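Local atomic coordinates of 3-methyladenine dna-glycosylase (Archaeoglobus fulgidus, PDB entry 2JHN), a protein that belongs to the helix-hairpin-helix superfamily of DNA glycosylases, the AlkA type, and joins a TATA-box-binding-protein-like domain to a mostly helical DNA-repair domain. Residues A141-R146 against C178-R183; K124-Q129 against R182-L187. The protein carries 1 engineered substitution. One frame throughout, in Å; residues are numbered along the deposited sequence.

Interaction 1: residues A141-R146 against C178-R183. With MBO (mercuribenzoic acid), chain C.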
loop_
_atom_site.group_PDB
_atom_site.type_symbol
_atom_site.label_atom_id
_atom_site.label_comp_id
_atom_site.label_asym_id
_atom_site.label_seq_id
_atom_site.Cartn_x
_atom_site.Cartn_y
_atom_site.Cartn_z
ATOM N N ALA A 141 12.784 5.563 -0.289
ATOM C CA ALA A 141 13.361 6.329 -1.398
ATOM C C ALA A 141 14.898 6.190 -1.482
ATOM O O ALA A 141 15.441 6.093 -2.575
ATOM C CB ALA A 141 12.922 7.778 -1.345
ATOM N N LYS A 142 15.576 6.129 -0.340
ATOM C CA LYS A 142 17.033 5.920 -0.310
ATOM C C LYS A 142 17.369 4.558 -0.913
ATOM O O LYS A 142 18.234 4.430 -1.783
ATOM C CB LYS A 142 17.557 5.993 1.124
ATOM C CG LYS A 142 17.369 7.332 1.821
ATOM C CD LYS A 142 18.684 8.090 1.798
ATOM C CE LYS A 142 18.588 9.376 2.575
ATOM N NZ LYS A 142 19.480 10.379 1.931
ATOM N N ILE A 143 16.640 3.542 -0.481
ATOM C CA ILE A 143 16.888 2.181 -0.946
ATOM C C ILE A 143 16.551 1.994 -2.436
ATOM O O ILE A 143 17.239 1.261 -3.166
ATOM C CB ILE A 143 16.135 1.192 -0.032
ATOM C CG1 ILE A 143 16.737 1.234 1.383
ATOM C CG2 ILE A 143 16.178 -0.214 -0.595
ATOM C CD1 ILE A 143 18.096 0.632 1.459
ATOM N N VAL A 144 15.470 2.637 -2.888
ATOM C CA VAL A 144 15.069 2.589 -4.288
ATOM C C VAL A 144 16.136 3.285 -5.143
ATOM O O VAL A 144 16.483 2.813 -6.218
ATOM C CB VAL A 144 13.688 3.284 -4.468
ATOM C CG1 VAL A 144 13.343 3.555 -5.955
ATOM C CG2 VAL A 144 12.643 2.417 -3.807
ATOM N N GLY A 145 16.630 4.407 -4.645
ATOM C CA GLY A 145 17.583 5.223 -5.412
ATOM C C GLY A 145 18.843 4.411 -5.681
ATOM O O GLY A 145 19.367 4.381 -6.811
ATOM N N ARG A 146 19.311 3.705 -4.665
ATOM C CA ARG A 146 20.595 3.011 -4.795
ATOM C C ARG A 146 20.499 1.586 -5.348
ATOM O O ARG A 146 21.403 1.115 -6.064
ATOM C CB ARG A 146 21.332 3.025 -3.465
ATOM C CG ARG A 146 22.735 2.377 -3.548
ATOM C CD ARG A 146 23.571 2.801 -2.365
ATOM N NE ARG A 146 23.874 4.223 -2.447
ATOM C CZ ARG A 146 24.296 4.967 -1.428
ATOM N NH1 ARG A 146 24.500 4.426 -0.224
ATOM N NH2 ARG A 146 24.535 6.263 -1.627
ATOM N N CYS A 178 22.045 3.150 3.930
ATOM C CA CYS A 178 20.928 3.954 3.449
ATOM C C CYS A 178 20.079 4.502 4.619
ATOM O O CYS A 178 19.188 5.324 4.407
ATOM C CB CYS A 178 20.060 3.131 2.482
ATOM S SG CYS A 178 20.818 2.764 0.841
ATOM N N GLY A 179 20.368 4.058 5.838
ATOM C CA GLY A 179 19.702 4.575 7.049
ATOM C C GLY A 179 19.012 3.555 7.948
ATOM O O GLY A 179 18.560 3.893 9.048
ATOM N N LEU A 180 18.908 2.313 7.487
ATOM C CA LEU A 180 18.238 1.253 8.257
ATOM C C LEU A 180 19.045 0.769 9.455
ATOM O O LEU A 180 20.259 0.562 9.361
ATOM C CB LEU A 180 17.876 0.048 7.366
ATOM C CG LEU A 180 16.611 0.066 6.500
ATOM C CD1 LEU A 180 16.726 1.078 5.392
ATOM C CD2 LEU A 180 16.402 -1.316 5.907
ATOM N N SER A 181 18.351 0.589 10.576
ATOM C CA SER A 181 18.910 -0.019 11.771
ATOM C C SER A 181 19.450 -1.386 11.409
ATOM O O SER A 181 18.981 -2.012 10.459
ATOM C CB SER A 181 17.835 -0.165 12.860
ATOM O OG SER A 181 17.118 -1.391 12.738
ATOM N N ARG A 182 20.428 -1.864 12.161
ATOM C CA ARG A 182 21.017 -3.170 11.868
ATOM C C ARG A 182 20.007 -4.357 11.832
ATOM O O ARG A 182 20.063 -5.185 10.919
ATOM C CB ARG A 182 22.186 -3.477 12.814
ATOM C CG ARG A 182 22.697 -4.875 12.623
ATOM C CD ARG A 182 24.045 -5.145 13.250
ATOM N NE ARG A 182 24.594 -6.314 12.567
ATOM C CZ ARG A 182 25.459 -6.269 11.555
ATOM N NH1 ARG A 182 25.939 -5.102 11.116
ATOM N NH2 ARG A 182 25.864 -7.402 10.994
ATOM N N ARG A 183 19.100 -4.428 12.812
ATOM C CA ARG A 183 18.143 -5.547 12.868
ATOM C C ARG A 183 17.171 -5.532 11.692
ATOM O O ARG A 183 16.893 -6.581 11.116
ATOM C CB ARG A 183 17.372 -5.610 14.199
ATOM C CG ARG A 183 16.590 -6.932 14.389
ATOM C CD ARG A 183 17.529 -8.140 14.309
ATOM N NE ARG A 183 17.083 -9.303 13.515
ATOM C CZ ARG A 183 15.827 -9.710 13.324
ATOM N NH1 ARG A 183 14.797 -9.053 13.840
ATOM N NH2 ARG A 183 15.600 -10.795 12.588
HETATM HG HG MBO C . 20.918 4.889 -0.109
HETATM C CE1 MBO C . 20.990 6.934 -1.107
HETATM C CE2 MBO C . 21.631 7.977 -0.454
HETATM C CE3 MBO C . 21.669 9.217 -1.077
HETATM C CE4 MBO C . 21.061 9.396 -2.318
HETATM C CE5 MBO C . 20.427 8.337 -2.965
HETATM C CE6 MBO C . 20.390 7.089 -2.354
HETATM C CZ MBO C . 21.100 10.743 -2.971
HETATM O OZ1 MBO C . 20.678 10.863 -4.131
HETATM O OZ2 MBO C . 21.535 11.715 -2.325
#
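Cys178 lies over the side of helix 133-147 between Lys142, Ile143 and Arg146, with its CB packed against the tip of Ile143. Ile143 CD1 comes within 3.3 Å of Cys178 CB, tighter than an ordinary carbon contact. The sulphur sits anti to the carbonyl carbon of Cys178 (chi1 -71°), and SG holds the mercury of the bound mercuribenzoic acid at 2.3 Å. The mercury lies beside the sulphur on the surface of helix 133-147, 3.2 Å from the backbone O of Lys142. Arg146 closes over it: CG is anti to the backbone N (chi1 -177°), and the chain bends at chi3. One face of the guanidinium is turned to the mercury, which stands 3.5 Å above that plane and is offset toward the rim; on the same group, NH2 is 3.6 Å from ring carbon CE2 of the ligand. CD and NZ of Lys142 flank the ring. Its CB starts toward Cys178, 3.7 Å from the cysteine O, but the chain bends at chi2, CD reaches CE2 of the ring, and NZ ends beside CE3. No hydrogen bond links the two segments, so apart from the mercury they meet by van der Waals contact. Farther along, Ile143 and Leu180 cross at about a right angle, with CG1 of the isoleucine 4.0 Å from CD1 of the leucine. Between Cys178 and Leu180 the chain turns at Gly179, whose positive phi closes a Schellman motif at the end of helix 164-177, and Ser181 then N-caps helix 182-192 by bonding Lys184 N through OG. The linker between these two helices is therefore laid against helix 133-147, where Ile143 and Leu180 both also touch Leu175 of helix 164-177, Leu180 reaches Leu139, and Cys178 packs on Phe147.

Interaction 2: residues K124-Q129 against R182-L187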
loop_
_atom_site.group_PDB
_atom_site.type_symbol
_atom_site.label_atom_id
_atom_site.label_comp_id
_atom_site.label_asym_id
_atom_site.label_seq_id
_atom_site.Cartn_x
_atom_site.Cartn_y
_atom_site.Cartn_z
ATOM N N LYS A 124 8.708 -2.957 3.248
ATOM C CA LYS A 124 8.234 -1.652 3.710
ATOM C C LYS A 124 7.571 -1.723 5.102
ATOM O O LYS A 124 7.745 -0.809 5.930
ATOM C CB LYS A 124 7.332 -0.968 2.648
ATOM C CG LYS A 124 8.084 -0.573 1.369
ATOM C CD LYS A 124 7.200 0.146 0.355
ATOM C CE LYS A 124 7.711 1.564 0.107
ATOM N NZ LYS A 124 6.795 2.483 -0.695
ATOM N N ALA A 125 6.859 -2.823 5.387
ATOM C CA ALA A 125 6.237 -2.983 6.706
ATOM C C ALA A 125 7.307 -3.043 7.822
ATOM O O ALA A 125 7.130 -2.475 8.898
ATOM C CB ALA A 125 5.303 -4.227 6.742
ATOM N N ILE A 126 8.412 -3.719 7.524
ATOM C CA ILE A 126 9.531 -3.821 8.420
ATOM C C ILE A 126 10.198 -2.454 8.626
ATOM O O ILE A 126 10.465 -2.048 9.771
ATOM C CB ILE A 126 10.561 -4.845 7.891
ATOM C CG1 ILE A 126 10.014 -6.274 7.988
ATOM C CG2 ILE A 126 11.904 -4.723 8.696
ATOM C CD1 ILE A 126 10.852 -7.284 7.188
ATOM N N ILE A 127 10.456 -1.755 7.515
ATOM C CA ILE A 127 11.008 -0.383 7.568
ATOM C C ILE A 127 10.212 0.531 8.504
ATOM O O ILE A 127 10.791 1.275 9.315
ATOM C CB ILE A 127 11.161 0.223 6.151
ATOM C CG1 ILE A 127 12.237 -0.558 5.355
ATOM C CG2 ILE A 127 11.456 1.758 6.206
ATOM C CD1 ILE A 127 12.294 -0.193 3.865
ATOM N N GLN A 128 8.891 0.449 8.420
ATOM C CA GLN A 128 8.001 1.250 9.246
ATOM C C GLN A 128 8.007 0.972 10.766
ATOM O O GLN A 128 7.491 1.777 11.532
ATOM C CB GLN A 128 6.589 1.116 8.702
ATOM C CG GLN A 128 5.706 2.319 8.950
ATOM C CD GLN A 128 4.274 1.978 8.713
ATOM O OE1 GLN A 128 3.936 1.309 7.725
ATOM N NE2 GLN A 128 3.407 2.414 9.627
ATOM N N GLN A 129 8.574 -0.150 11.198
ATOM C CA GLN A 129 8.577 -0.522 12.625
ATOM C C GLN A 129 9.161 0.605 13.508
ATOM O O GLN A 129 10.278 1.071 13.276
ATOM C CB GLN A 129 9.296 -1.873 12.857
ATOM C CG GLN A 129 8.580 -3.067 12.171
ATOM C CD GLN A 129 9.245 -4.437 12.356
ATOM O OE1 GLN A 129 10.448 -4.552 12.625
ATOM N NE2 GLN A 129 8.452 -5.488 12.208
ATOM N N ARG A 182 20.428 -1.864 12.161
ATOM C CA ARG A 182 21.017 -3.170 11.868
ATOM C C ARG A 182 20.007 -4.357 11.832
ATOM O O ARG A 182 20.063 -5.185 10.919
ATOM C CB ARG A 182 22.186 -3.477 12.814
ATOM C CG ARG A 182 22.697 -4.875 12.623
ATOM C CD ARG A 182 24.045 -5.145 13.250
ATOM N NE ARG A 182 24.594 -6.314 12.567
ATOM C CZ ARG A 182 25.459 -6.269 11.555
ATOM N NH1 ARG A 182 25.939 -5.102 11.116
ATOM N NH2 ARG A 182 25.864 -7.402 10.994
ATOM N N ARG A 183 19.100 -4.428 12.812
ATOM C CA ARG A 183 18.143 -5.547 12.868
ATOM C C ARG A 183 17.171 -5.532 11.692
ATOM O O ARG A 183 16.893 -6.581 11.116
ATOM C CB ARG A 183 17.372 -5.610 14.199
ATOM C CG ARG A 183 16.590 -6.932 14.389
ATOM C CD ARG A 183 17.529 -8.140 14.309
ATOM N NE ARG A 183 17.083 -9.303 13.515
ATOM C CZ ARG A 183 15.827 -9.710 13.324
ATOM N NH1 ARG A 183 14.797 -9.053 13.840
ATOM N NH2 ARG A 183 15.600 -10.795 12.588
ATOM N N LYS A 184 16.670 -4.345 11.351
ATOM C CA LYS A 184 15.768 -4.167 10.178
ATOM C C LYS A 184 16.479 -4.665 8.910
ATOM O O LYS A 184 15.964 -5.528 8.180
ATOM C CB LYS A 184 15.310 -2.705 10.005
ATOM C CG LYS A 184 14.075 -2.279 10.847
ATOM C CD LYS A 184 13.758 -0.808 10.700
ATOM C CE LYS A 184 12.651 -0.381 11.670
ATOM N NZ LYS A 184 12.300 1.040 11.472
ATOM N N ALA A 185 17.685 -4.152 8.669
ATOM C CA ALA A 185 18.521 -4.621 7.560
ATOM C C ALA A 185 18.691 -6.123 7.576
ATOM O O ALA A 185 18.540 -6.785 6.559
ATOM C CB ALA A 185 19.898 -3.906 7.565
ATOM N N GLU A 186 18.976 -6.672 8.752
ATOM C CA GLU A 186 19.104 -8.100 8.929
ATOM C C GLU A 186 17.834 -8.887 8.569
ATOM O O GLU A 186 17.898 -9.906 7.904
ATOM C CB GLU A 186 19.503 -8.384 10.377
ATOM C CG GLU A 186 20.964 -8.131 10.641
ATOM C CD GLU A 186 21.418 -8.645 11.995
ATOM O OE1 GLU A 186 20.559 -8.785 12.901
ATOM O OE2 GLU A 186 22.635 -8.896 12.146
ATOM N N LEU A 187 16.683 -8.384 9.006
ATOM C CA LEU A 187 15.413 -9.056 8.751
ATOM C C LEU A 187 15.022 -8.994 7.253
ATOM O O LEU A 187 14.565 -9.986 6.684
ATOM C CB LEU A 187 14.334 -8.464 9.654
ATOM C CG LEU A 187 12.950 -9.124 9.687
ATOM C CD1 LEU A 187 13.051 -10.631 9.956
ATOM C CD2 LEU A 187 12.057 -8.412 10.705
#
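Lys184 reaches past Ile126 to the backbone carbonyls of Ile127 and Gln129, which together grip its ammonium. NZ donates to Ile127 O at 2.6 Å and to Gln129 O at 2.7 Å. The second bond lies in the carbonyl plane, on a lone pair (C=O...N 143°); toward Ile127 O the donor stands above the carbonyl plane, 38° out of it. An extended chain beyond CG delivers the nitrogen, and CE passes 3.3 Å from Ile126 O, an acceptor already used by Gln129 N. Ile126 CG2 packs on Lys184 CG as the two side chains slide past each other in opposite directions, while Ile126 CD1 meets Leu187 CG at 3.7 Å. The amide of Gln129 turns elsewhere: its NE2 bonds Thr222 OG1 and Gly217 O, leaving CB to touch Lys184 CE. On helix 182-192, Glu186 pairs with Arg182, whose NE meets OE2 from above the carboxylate plane, and more weakly with Arg183. A cationic ammonium beside carbonyls where helix 118-127 gives way to the following turn should be electrostatically favourable, and two hydrogen bonds from one side chain join the 124-129 backbone to helix 182-192.

Along the chain the segments run 124-129, 141-146, then 178-183 and 182-187, so both interactions end on the start of helix 182-192 and share Arg182 and Arg183. Their centres are 10 Å apart, on the same side of the chain's centre, within the helix-hairpin-helix glycosylase domain. They join at Leu180, whose CD2 packs 4.3 Å from Ile127 CG1. Helices 118-127 and 133-147 follow each other in sequence, and the later chain bridges them: the linker of interaction 1 lies on the second, the first turns of helix 182-192 on the first. Residues 30 to 60 positions later are thereby packed onto both helices, with the mercuribenzoic acid held within interaction 1.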